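Local coordinates for protein purine nucleoside phosphorylase (Schistosoma mansoni, PDB 5KO5) that probably catalyses the reversible phosphorolysis of purine nucleosides such as inosine and guanosine, releasing the free base and ribose 1-phosphate, at residues P59-A64 with G85-Y90; I29-G34 with K39-I44; H137-G142 with E226-C231. All coordinates share one frame; numbering follows the deposited sequence.

Contact 1 of 3, residues P59-A64 with G85-Y90; sequences PKTTVA and GRLHMY
Beside the apolar contact that Leu87 makes with Pro59 and Thr61, two aromatic rings of residues 85-90 pack within their own segment. The His88 imidazole has Tyr90 OH over its centre on one face, 3.1 Å above the plane, and Arg86 CG nearer the rim on the opposite face. Tyr90 in turn takes His88 CB against one of its own faces, and meets Phe161 of the second subunit edge-to-face. Across the segments, Leu87 does the work of the second loop with its two methyl branches. CD1 lies 3.5 Å from Pro59 CG in the pyrrolidine ring, while CD2 reaches Thr61 CG2 at 3.6 Å, the two side chains meeting at about a right angle. Thr61 offers its methyl because OG1 occupies the position between backbone N and carbonyl carbon (chi1 68°), leaving CG2 beside the N. Helix 95-108 completes the surroundings, with Glu97 against Pro59 and Ile98 against Leu87. The contact thus joins the loop preceding strand 69-75 to the loop following strand 78-84. No hydrogen bond crosses it; the contact is apolar, carbon against carbon, without a directional polar tie between the segments.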
ATOM      1  N   PRO A  59      -2.645  23.053  -7.158  1.00 17.80           N
ATOM      2  CA  PRO A  59      -3.033  21.885  -7.965  1.00 19.78           C
ATOM      3  C   PRO A  59      -4.293  22.118  -8.786  1.00 20.65           C
ATOM      4  O   PRO A  59      -5.238  22.778  -8.346  1.00 20.37           O
ATOM      5  CB  PRO A  59      -3.247  20.782  -6.919  1.00 24.50           C
ATOM      6  CG  PRO A  59      -3.337  21.487  -5.604  1.00 26.61           C
ATOM      7  CD  PRO A  59      -2.561  22.752  -5.722  1.00 22.49           C
ATOM      8  N   LYS A  60      -4.293  21.555  -9.991  1.00 20.46           N
ATOM      9  CA  LYS A  60      -5.471  21.587 -10.846  1.00 20.75           C
ATOM     10  C   LYS A  60      -6.525  20.630 -10.298  1.00 23.88           C
ATOM     11  O   LYS A  60      -6.240  19.457 -10.049  1.00 22.79           O
ATOM     12  CB  LYS A  60      -5.071  21.162 -12.259  1.00 23.58           C
ATOM     13  CG  LYS A  60      -6.209  21.152 -13.270  1.00 25.64           C
ATOM     14  CD  LYS A  60      -5.672  20.927 -14.680  1.00 35.46           C
ATOM     15  CE  LYS A  60      -6.779  20.962 -15.718  1.00 44.44           C
ATOM     16  NZ  LYS A  60      -7.470  22.282 -15.749  1.00 53.72           N
ATOM     17  N   THR A  61      -7.750  21.129 -10.109  1.00 24.99           N
ATOM     18  CA  THR A  61      -8.827  20.332  -9.527  1.00 26.92           C
ATOM     19  C   THR A  61     -10.049  20.233 -10.438  1.00 27.69           C
ATOM     20  O   THR A  61     -11.122  19.834  -9.976  1.00 27.34           O
ATOM     21  CB  THR A  61      -9.243  20.882  -8.161  1.00 27.17           C
ATOM     22  OG1 THR A  61      -9.864  22.162  -8.330  1.00 29.03           O
ATOM     23  CG2 THR A  61      -8.038  21.041  -7.250  1.00 28.69           C
ATOM     24  N   THR A  62      -9.914  20.579 -11.720  1.00 23.97           N
ATOM     25  CA  THR A  62     -11.091  20.636 -12.581  1.00 25.49           C
ATOM     26  C   THR A  62     -11.603  19.252 -12.974  1.00 29.31           C
ATOM     27  O   THR A  62     -12.788  19.108 -13.291  1.00 27.59           O
ATOM     28  CB  THR A  62     -10.798  21.485 -13.818  1.00 43.35           C
ATOM     29  OG1 THR A  62      -9.694  20.920 -14.532  1.00 52.22           O
ATOM     30  CG2 THR A  62     -10.450  22.911 -13.408  1.00 42.03           C
ATOM     31  N   VAL A  63     -10.752  18.225 -12.975  1.00 25.78           N
ATOM     32  CA  VAL A  63     -11.254  16.890 -13.297  1.00 26.72           C
ATOM     33  C   VAL A  63     -12.265  16.438 -12.249  1.00 27.60           C
ATOM     34  O   VAL A  63     -13.355  15.956 -12.576  1.00 32.25           O
ATOM     35  CB  VAL A  63     -10.102  15.886 -13.480  1.00 33.57           C
ATOM     36  CG1 VAL A  63     -10.662  14.492 -13.697  1.00 32.73           C
ATOM     37  CG2 VAL A  63      -9.233  16.277 -14.670  1.00 32.50           C
ATOM     38  N   ALA A  64     -11.927  16.609 -10.967  1.00 29.81           N
ATOM     39  CA  ALA A  64     -12.902  16.325  -9.919  1.00 28.53           C
ATOM     40  C   ALA A  64     -14.014  17.363  -9.902  1.00 31.88           C
ATOM     41  O   ALA A  64     -15.151  17.050  -9.527  1.00 37.10           O
ATOM     42  CB  ALA A  64     -12.208  16.277  -8.558  1.00 29.09           C
ATOM     43  N   GLY A  85     -12.927  23.100  -0.310  1.00 27.00           N
ATOM     44  CA  GLY A  85     -12.667  22.142  -1.363  1.00 27.22           C
ATOM     45  C   GLY A  85     -11.391  21.381  -1.074  1.00 25.86           C
ATOM     46  O   GLY A  85     -10.312  21.703  -1.578  1.00 31.02           O
ATOM     47  N   ARG A  86     -11.525  20.364  -0.239  1.00 24.34           N
ATOM     48  CA  ARG A  86     -10.401  19.571   0.223  1.00 23.19           C
ATOM     49  C   ARG A  86      -9.865  18.686  -0.901  1.00 19.12           C
ATOM     50  O   ARG A  86     -10.612  18.212  -1.757  1.00 22.07           O
ATOM     51  CB  ARG A  86     -10.918  18.681   1.344  1.00 28.76           C
ATOM     52  CG  ARG A  86      -9.897  17.908   2.070  1.00 27.73           C
ATOM     53  CD  ARG A  86     -10.601  17.207   3.187  1.00 32.95           C
ATOM     54  NE  ARG A  86      -9.664  16.759   4.196  1.00 26.68           N
ATOM     55  CZ  ARG A  86     -10.030  16.408   5.416  1.00 25.35           C
ATOM     56  NH1 ARG A  86     -11.314  16.460   5.757  1.00 26.30           N
ATOM     57  NH2 ARG A  86      -9.119  16.010   6.283  1.00 30.25           N
ATOM     58  N   LEU A  87      -8.558  18.457  -0.887  1.00 18.59           N
ATOM     59  CA  LEU A  87      -7.924  17.566  -1.849  1.00 16.24           C
ATOM     60  C   LEU A  87      -7.769  16.196  -1.203  1.00 15.34           C
ATOM     61  O   LEU A  87      -7.076  16.061  -0.190  1.00 16.58           O
ATOM     62  CB  LEU A  87      -6.560  18.111  -2.258  1.00 16.59           C
ATOM     63  CG  LEU A  87      -6.558  19.559  -2.744  1.00 25.05           C
ATOM     64  CD1 LEU A  87      -5.123  19.999  -2.979  1.00 28.08           C
ATOM     65  CD2 LEU A  87      -7.381  19.690  -4.001  1.00 26.50           C
ATOM     66  N   HIS A  88      -8.391  15.176  -1.795  1.00 13.50           N
ATOM     67  CA  HIS A  88      -8.347  13.814  -1.268  1.00 13.28           C
ATOM     68  C   HIS A  88      -7.499  12.920  -2.162  1.00 12.65           C
ATOM     69  O   HIS A  88      -7.584  12.988  -3.392  1.00 13.25           O
ATOM     70  CB  HIS A  88      -9.750  13.219  -1.224  1.00 15.19           C
ATOM     71  CG  HIS A  88     -10.637  13.820  -0.180  1.00 22.26           C
ATOM     72  ND1 HIS A  88     -11.569  14.798  -0.463  1.00 24.10           N
ATOM     73  CD2 HIS A  88     -10.771  13.541   1.136  1.00 25.97           C
ATOM     74  CE1 HIS A  88     -12.217  15.115   0.645  1.00 26.35           C
ATOM     75  NE2 HIS A  88     -11.752  14.368   1.630  1.00 26.93           N
ATOM     76  N   MET A  89      -6.706  12.045  -1.540  1.00 12.33           N
ATOM     77  CA  MET A  89      -5.774  11.239  -2.323  1.00 12.07           C
ATOM     78  C   MET A  89      -6.485  10.193  -3.175  1.00 12.25           C
ATOM     79  O   MET A  89      -5.957   9.813  -4.226  1.00 12.26           O
ATOM     80  CB  MET A  89      -4.659  10.681  -1.428  1.00 12.03           C
ATOM     81  CG  MET A  89      -3.887  11.835  -0.764  1.00 12.20           C
ATOM     82  SD  MET A  89      -2.190  11.475  -0.273  1.00 13.26           S
ATOM     83  CE  MET A  89      -1.411  11.244  -1.864  1.00 13.99           C
ATOM     84  N   TYR A  90      -7.691   9.770  -2.791  1.00 12.55           N
ATOM     85  CA  TYR A  90      -8.418   8.829  -3.643  1.00 12.79           C
ATOM     86  C   TYR A  90      -8.807   9.441  -4.979  1.00 13.06           C
ATOM     87  O   TYR A  90      -9.202   8.696  -5.879  1.00 13.33           O
ATOM     88  CB  TYR A  90      -9.649   8.228  -2.940  1.00 13.26           C
ATOM     89  CG  TYR A  90     -10.625   9.252  -2.408  1.00 13.76           C
ATOM     90  CD1 TYR A  90     -11.406  10.020  -3.267  1.00 14.24           C
ATOM     91  CD2 TYR A  90     -10.765   9.452  -1.045  1.00 14.16           C
ATOM     92  CE1 TYR A  90     -12.284  10.974  -2.778  1.00 15.23           C
ATOM     93  CE2 TYR A  90     -11.640  10.399  -0.550  1.00 14.76           C
ATOM     94  CZ  TYR A  90     -12.398  11.152  -1.421  1.00 15.23           C
ATOM     95  OH  TYR A  90     -13.251  12.099  -0.913  1.00 16.55           O
TER

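Contact 2 of 3, residues I29-G34 with K39-I44; sequences IGIICG and KLIEEI
Ile31 is the first residue of 29-34 to meet the short helix, and it does so with the end of its longer branch. At a chi1 of 69° its CG1 is flanked by both backbone neighbours of CA, and the extended chain beyond carries CD1 to 4.0 Å from Ile41 CG1. The two isoleucines lie alongside each other and run antiparallel. The same CD1 lies 4.3 Å from Leu40 CD2, a looser approach. The next side chain, Ile32, points away from the helix and packs on Leu113 of strand 112-121. In the alpha/beta fold of the phosphorylase superfamily, strand 29-32 runs parallel to strands 78-84 and 112-121, which flank it, and a short loop leads on to helix 39-42, which returns over one face of the sheet. Ala82 touches both Ile31 and Ile41, while Val71 backs Ile41 and Val75 backs Leu40. Cys33, just past the strand, turns toward the helix again. Its SG comes 3.8 Å from Ile41 CD1 and 4.0 Å from Ile41 CG1, lying against the end of that side chain as an apolar neighbour. At Gly34 the backbone N donates to Thr116 OG1, tying the start of the loop to strand 112-121.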
ATOM      1  N   ILE A  29      -3.847  30.560  11.817  1.00 20.56           N
ATOM      2  CA  ILE A  29      -4.538  29.288  11.955  1.00 19.56           C
ATOM      3  C   ILE A  29      -5.030  28.866  10.581  1.00 19.99           C
ATOM      4  O   ILE A  29      -5.519  29.692   9.804  1.00 20.89           O
ATOM      5  CB  ILE A  29      -5.730  29.444  12.929  1.00 20.36           C
ATOM      6  CG1 ILE A  29      -5.219  29.795  14.323  1.00 21.47           C
ATOM      7  CG2 ILE A  29      -6.563  28.189  12.973  1.00 20.90           C
ATOM      8  CD1 ILE A  29      -6.229  30.562  15.161  1.00 28.20           C
ATOM      9  N   GLY A  30      -4.885  27.583  10.274  1.00 17.72           N
ATOM     10  CA  GLY A  30      -5.422  27.006   9.058  1.00 17.19           C
ATOM     11  C   GLY A  30      -6.549  26.055   9.402  1.00 16.81           C
ATOM     12  O   GLY A  30      -6.567  25.456  10.481  1.00 16.64           O
ATOM     13  N   ILE A  31      -7.519  25.934   8.498  1.00 16.94           N
ATOM     14  CA  ILE A  31      -8.628  25.004   8.708  1.00 16.79           C
ATOM     15  C   ILE A  31      -8.905  24.217   7.430  1.00 18.88           C
ATOM     16  O   ILE A  31      -8.873  24.755   6.317  1.00 17.06           O
ATOM     17  CB  ILE A  31      -9.906  25.654   9.298  1.00 22.16           C
ATOM     18  CG1 ILE A  31     -10.581  26.577   8.303  1.00 27.83           C
ATOM     19  CG2 ILE A  31      -9.607  26.444  10.574  1.00 21.39           C
ATOM     20  CD1 ILE A  31     -11.901  27.148   8.818  1.00 36.79           C
ATOM     21  N   ILE A  32      -9.177  22.929   7.599  1.00 16.03           N
ATOM     22  CA  ILE A  32      -9.596  22.049   6.516  1.00 16.08           C
ATOM     23  C   ILE A  32     -10.800  21.292   7.047  1.00 16.28           C
ATOM     24  O   ILE A  32     -10.729  20.687   8.121  1.00 17.84           O
ATOM     25  CB  ILE A  32      -8.467  21.084   6.104  1.00 15.48           C
ATOM     26  CG1 ILE A  32      -7.257  21.860   5.562  1.00 15.58           C
ATOM     27  CG2 ILE A  32      -8.957  20.069   5.086  1.00 20.18           C
ATOM     28  CD1 ILE A  32      -6.022  20.996   5.313  1.00 18.69           C
ATOM     29  N   CYS A  33     -11.916  21.370   6.339  1.00 21.22           N
ATOM     30  CA  CYS A  33     -13.193  20.916   6.873  1.00 19.75           C
ATOM     31  C   CYS A  33     -13.679  19.687   6.121  1.00 22.22           C
ATOM     32  O   CYS A  33     -13.484  19.566   4.903  1.00 23.91           O
ATOM     33  CB  CYS A  33     -14.242  22.023   6.771  1.00 23.10           C
ATOM     34  SG  CYS A  33     -13.768  23.534   7.628  1.00 29.95           S
ATOM     35  N   GLY A  34     -14.320  18.779   6.850  1.00 19.67           N
ATOM     36  CA  GLY A  34     -14.893  17.605   6.226  1.00 20.13           C
ATOM     37  C   GLY A  34     -16.119  17.940   5.395  1.00 21.21           C
ATOM     38  O   GLY A  34     -16.675  19.037   5.449  1.00 23.60           O
ATOM     39  N   LYS A  39     -19.427  25.001   6.908  1.00 26.99           N
ATOM     40  CA  LYS A  39     -20.196  26.237   7.004  1.00 35.37           C
ATOM     41  C   LYS A  39     -19.448  27.329   7.761  1.00 31.42           C
ATOM     42  O   LYS A  39     -19.701  28.514   7.526  1.00 34.98           O
ATOM     43  CB  LYS A  39     -21.587  25.981   7.587  1.00 37.37           C
ATOM     44  N   LEU A  40     -18.515  26.965   8.650  1.00 32.00           N
ATOM     45  CA  LEU A  40     -17.702  27.982   9.316  1.00 35.82           C
ATOM     46  C   LEU A  40     -16.962  28.846   8.304  1.00 34.34           C
ATOM     47  O   LEU A  40     -16.798  30.055   8.509  1.00 35.36           O
ATOM     48  CB  LEU A  40     -16.706  27.335  10.280  1.00 35.26           C
ATOM     49  CG  LEU A  40     -15.804  28.302  11.058  1.00 34.94           C
ATOM     50  CD1 LEU A  40     -16.631  29.253  11.918  1.00 41.65           C
ATOM     51  CD2 LEU A  40     -14.809  27.537  11.911  1.00 36.35           C
ATOM     52  N   ILE A  41     -16.507  28.238   7.203  1.00 32.18           N
ATOM     53  CA  ILE A  41     -15.846  28.993   6.143  1.00 36.61           C
ATOM     54  C   ILE A  41     -16.779  30.062   5.587  1.00 38.95           C
ATOM     55  O   ILE A  41     -16.344  31.165   5.235  1.00 45.71           O
ATOM     56  CB  ILE A  41     -15.342  28.036   5.047  1.00 35.99           C
ATOM     57  CG1 ILE A  41     -14.381  27.009   5.643  1.00 32.07           C
ATOM     58  CG2 ILE A  41     -14.669  28.803   3.918  1.00 33.49           C
ATOM     59  CD1 ILE A  41     -13.932  25.945   4.658  1.00 32.57           C
ATOM     60  N   GLU A  42     -18.076  29.756   5.506  1.00 43.60           N
ATOM     61  CA  GLU A  42     -19.038  30.738   5.024  1.00 44.89           C
ATOM     62  C   GLU A  42     -19.231  31.893   5.998  1.00 44.94           C
ATOM     63  O   GLU A  42     -19.757  32.940   5.601  1.00 52.56           O
ATOM     64  CB  GLU A  42     -20.381  30.066   4.723  1.00 47.18           C
ATOM     65  N   GLU A  43     -18.811  31.738   7.253  1.00 44.25           N
ATOM     66  CA  GLU A  43     -18.984  32.765   8.272  1.00 42.35           C
ATOM     67  C   GLU A  43     -17.697  33.516   8.593  1.00 43.85           C
ATOM     68  O   GLU A  43     -17.661  34.277   9.565  1.00 43.87           O
ATOM     69  CB  GLU A  43     -19.582  32.160   9.544  1.00 48.07           C
ATOM     70  CG  GLU A  43     -20.966  31.563   9.349  1.00 56.52           C
ATOM     71  CD  GLU A  43     -21.991  32.593   8.917  1.00 72.48           C
ATOM     72  OE1 GLU A  43     -21.867  33.770   9.323  1.00 77.93           O
ATOM     73  OE2 GLU A  43     -22.919  32.224   8.167  1.00 83.40           O
ATOM     74  N   ILE A  44     -16.638  33.318   7.805  1.00 42.47           N
ATOM     75  CA  ILE A  44     -15.408  34.071   8.012  1.00 36.93           C
ATOM     76  C   ILE A  44     -15.665  35.554   7.764  1.00 39.55           C
ATOM     77  O   ILE A  44     -16.313  35.939   6.781  1.00 42.02           O
ATOM     78  CB  ILE A  44     -14.319  33.514   7.081  1.00 30.21           C
ATOM     79  CG1 ILE A  44     -13.982  32.074   7.465  1.00 31.73           C
ATOM     80  CG2 ILE A  44     -13.080  34.364   7.141  1.00 29.98           C
ATOM     81  CD1 ILE A  44     -13.104  31.373   6.458  1.00 37.20           C
TER

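Contact 3 of 3, residues H137-G142 with E226-C231; sequences HINFPG and EVIIAC
Ile228 reaches from helix 224-232 to two side chains of residues 137-142, those of Asn139 and His137. Its CD1 methyl approaches Asn139 ND2 to 3.3 Å, the two side chains meeting head-on from their separate backbones, and its CG1 lies 4.2 Å from His137 CE1, oblique to the imidazole plane. The isoleucine is extended, which brings its terminal methyl up to the amide.

The amide is positioned from its other end. Asn139 is the N-cap of helix 140-143, and Asn139 OD1 accepts from Gly142 N at 2.9 Å, with an angle of 151° at the hydrogen. The donor stands well above the carbonyl plane, 73° out of it, so this capping bond does not follow an oxygen lone pair. Asn139 CG is anti to the backbone N (chi1 -179°), which carries OD1 to within bonding distance of Gly142 N. Gly142, lacking a side chain, lets ND2 lie close to its CA. The imidazole has its own anchor, a hydrogen bond between His137 ND1 and Tyr168 OH.

Further out lies the trimer. In the third subunit, Ser204 OG bonds to His137 O, Glu207 OE2 bonds to Asn139 N, and Thr201 packs on Ile228. Val148 and Leu149 from a loop of the same chain also touch the isoleucine, and Asn139 also packs on Phe196.

No hydrogen bond spans the two segments. Toward Ile228, ND2 meets a hydrocarbon methyl, while OD1 of the same amide caps a helix; the polar ends of Asn139 and His137 are directed by their own bonds, and the isoleucine contributes apolar contact where strand, helix and neighbouring subunit converge.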
ATOM      1  N   HIS A 137      -2.571   7.574  14.729  1.00 14.54           N
ATOM      2  CA  HIS A 137      -3.105   7.007  13.497  1.00 13.11           C
ATOM      3  C   HIS A 137      -2.387   5.731  13.082  1.00 12.98           C
ATOM      4  O   HIS A 137      -1.270   5.441  13.524  1.00 13.30           O
ATOM      5  CB  HIS A 137      -3.133   8.017  12.340  1.00 12.85           C
ATOM      6  CG  HIS A 137      -1.785   8.449  11.838  1.00 12.07           C
ATOM      7  ND1 HIS A 137      -1.457   9.778  11.681  1.00 14.05           N
ATOM      8  CD2 HIS A 137      -0.711   7.742  11.399  1.00 13.32           C
ATOM      9  CE1 HIS A 137      -0.235   9.877  11.188  1.00 14.38           C
ATOM     10  NE2 HIS A 137       0.240   8.654  11.002  1.00 12.89           N
ATOM     11  N   ILE A 138      -3.053   4.978  12.204  1.00 11.96           N
ATOM     12  CA  ILE A 138      -2.438   3.868  11.479  1.00 13.20           C
ATOM     13  C   ILE A 138      -2.544   4.202  10.001  1.00 12.58           C
ATOM     14  O   ILE A 138      -3.645   4.263   9.440  1.00 12.33           O
ATOM     15  CB  ILE A 138      -3.080   2.518  11.801  1.00 14.86           C
ATOM     16  CG1 ILE A 138      -2.900   2.228  13.296  1.00 18.66           C
ATOM     17  CG2 ILE A 138      -2.431   1.421  10.948  1.00 16.55           C
ATOM     18  CD1 ILE A 138      -3.495   0.932  13.764  1.00 23.61           C
ATOM     19  N   ASN A 139      -1.407   4.462   9.380  1.00 11.30           N
ATOM     20  CA  ASN A 139      -1.331   5.021   8.028  1.00 10.05           C
ATOM     21  C   ASN A 139      -1.047   3.871   7.073  1.00 11.60           C
ATOM     22  O   ASN A 139       0.103   3.605   6.736  1.00 10.99           O
ATOM     23  CB  ASN A 139      -0.185   6.027   8.045  1.00 10.77           C
ATOM     24  CG  ASN A 139       0.045   6.732   6.730  1.00 10.73           C
ATOM     25  OD1 ASN A 139      -0.712   6.604   5.764  1.00 11.66           O
ATOM     26  ND2 ASN A 139       1.132   7.512   6.690  1.00 10.71           N
ATOM     27  N   PHE A 140      -2.103   3.188   6.622  1.00 10.29           N
ATOM     28  CA  PHE A 140      -1.883   2.077   5.701  1.00 11.26           C
ATOM     29  C   PHE A 140      -1.181   2.511   4.424  1.00 11.06           C
ATOM     30  O   PHE A 140      -0.247   1.804   4.001  1.00 10.85           O
ATOM     31  CB  PHE A 140      -3.188   1.313   5.454  1.00 11.15           C
ATOM     32  CG  PHE A 140      -3.642   0.517   6.651  1.00 11.16           C
ATOM     33  CD1 PHE A 140      -3.038  -0.698   6.958  1.00 14.09           C
ATOM     34  CD2 PHE A 140      -4.632   1.000   7.491  1.00 11.82           C
ATOM     35  CE1 PHE A 140      -3.442  -1.426   8.069  1.00 16.29           C
ATOM     36  CE2 PHE A 140      -5.035   0.280   8.596  1.00 14.46           C
ATOM     37  CZ  PHE A 140      -4.445  -0.938   8.880  1.00 15.52           C
ATOM     38  N   PRO A 141      -1.536   3.629   3.781  1.00  9.47           N
ATOM     39  CA  PRO A 141      -0.735   4.074   2.631  1.00  9.65           C
ATOM     40  C   PRO A 141       0.729   4.278   2.983  1.00  9.29           C
ATOM     41  O   PRO A 141       1.610   3.886   2.203  1.00 10.76           O
ATOM     42  CB  PRO A 141      -1.441   5.376   2.198  1.00 10.70           C
ATOM     43  CG  PRO A 141      -2.901   5.135   2.617  1.00 10.45           C
ATOM     44  CD  PRO A 141      -2.726   4.489   3.980  1.00 10.24           C
ATOM     45  N   GLY A 142       1.024   4.869   4.142  1.00  9.13           N
ATOM     46  CA  GLY A 142       2.415   5.088   4.518  1.00 10.51           C
ATOM     47  C   GLY A 142       3.182   3.789   4.675  1.00 10.46           C
ATOM     48  O   GLY A 142       4.300   3.644   4.174  1.00 11.52           O
ATOM     49  N   GLU A 226      -2.495  15.291   5.355  1.00 13.47           N
ATOM     50  CA  GLU A 226      -2.340  16.678   5.784  1.00 13.58           C
ATOM     51  C   GLU A 226      -1.640  16.757   7.124  1.00 12.49           C
ATOM     52  O   GLU A 226      -0.803  17.647   7.334  1.00 13.72           O
ATOM     53  CB  GLU A 226      -3.709  17.355   5.885  1.00 18.19           C
ATOM     54  CG  GLU A 226      -4.398  17.554   4.564  1.00 23.31           C
ATOM     55  CD  GLU A 226      -5.424  16.486   4.272  1.00 37.13           C
ATOM     56  OE1 GLU A 226      -5.141  15.312   4.557  1.00 26.31           O
ATOM     57  OE2 GLU A 226      -6.512  16.822   3.751  1.00 43.27           O
ATOM     58  N   VAL A 227      -1.988  15.857   8.052  1.00 12.21           N
ATOM     59  CA  VAL A 227      -1.330  15.804   9.354  1.00 13.12           C
ATOM     60  C   VAL A 227       0.171  15.633   9.190  1.00 12.26           C
ATOM     61  O   VAL A 227       0.965  16.286   9.880  1.00 13.15           O
ATOM     62  CB  VAL A 227      -1.924  14.671  10.215  1.00 14.56           C
ATOM     63  CG1 VAL A 227      -1.093  14.480  11.477  1.00 15.34           C
ATOM     64  CG2 VAL A 227      -3.376  14.968  10.578  1.00 15.27           C
ATOM     65  N   ILE A 228       0.586  14.747   8.282  1.00 11.86           N
ATOM     66  CA  ILE A 228       2.005  14.463   8.121  1.00 10.74           C
ATOM     67  C   ILE A 228       2.728  15.662   7.526  1.00 11.70           C
ATOM     68  O   ILE A 228       3.816  16.024   7.980  1.00 12.01           O
ATOM     69  CB  ILE A 228       2.189  13.181   7.298  1.00 11.73           C
ATOM     70  CG1 ILE A 228       1.796  11.985   8.166  1.00 11.36           C
ATOM     71  CG2 ILE A 228       3.624  13.046   6.771  1.00 12.24           C
ATOM     72  CD1 ILE A 228       1.739  10.642   7.415  1.00 12.95           C
ATOM     73  N   ILE A 229       2.136  16.311   6.519  1.00 11.46           N
ATOM     74  CA  ILE A 229       2.790  17.485   5.941  1.00 11.64           C
ATOM     75  C   ILE A 229       2.895  18.593   6.979  1.00 11.85           C
ATOM     76  O   ILE A 229       3.935  19.254   7.095  1.00 12.29           O
ATOM     77  CB  ILE A 229       2.068  17.946   4.656  1.00 11.40           C
ATOM     78  CG1 ILE A 229       2.111  16.848   3.587  1.00 11.85           C
ATOM     79  CG2 ILE A 229       2.714  19.239   4.131  1.00 12.52           C
ATOM     80  CD1 ILE A 229       3.525  16.341   3.235  1.00 12.38           C
ATOM     81  N   ALA A 230       1.835  18.794   7.766  1.00 12.78           N
ATOM     82  CA  ALA A 230       1.865  19.803   8.823  1.00 11.89           C
ATOM     83  C   ALA A 230       2.934  19.473   9.862  1.00 13.69           C
ATOM     84  O   ALA A 230       3.744  20.338  10.236  1.00 13.37           O
ATOM     85  CB  ALA A 230       0.488  19.902   9.480  1.00 14.33           C
ATOM     86  N   CYS A 231       2.956  18.221  10.334  1.00 12.55           N
ATOM     87  CA  CYS A 231       3.939  17.811  11.331  1.00 13.39           C
ATOM     88  C   CYS A 231       5.356  17.991  10.800  1.00 12.93           C
ATOM     89  O   CYS A 231       6.249  18.459  11.518  1.00 16.74           O
ATOM     90  CB  CYS A 231       3.678  16.350  11.704  1.00 13.18           C
ATOM     91  SG  CYS A 231       4.803  15.673  12.948  1.00 21.18           S
TER

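The three contacts follow one another along the chain and meet around Arg86. From contact 1, Arg86 NE makes a salt bridge to Glu226 OE2 of contact 3 at 3.2 Å and packs 3.5 Å from Ile32 CG2 of contact 2. Contacts 2 and 3 touch directly as well, Ile32 CD1 lying 3.9 Å from Glu226 CG, although their centres are about 21 Å apart on opposite sides of the chain's centre. Contact 1 is centred about 17 Å from contact 2 and about 18 Å from contact 3. Contacts 1 and 3 both touch the second subunit. The bound cytosine lies about 13 Å from the His137 side chain, so contact 3 lies apart from the cytosine pocket, and none of its residues lines it.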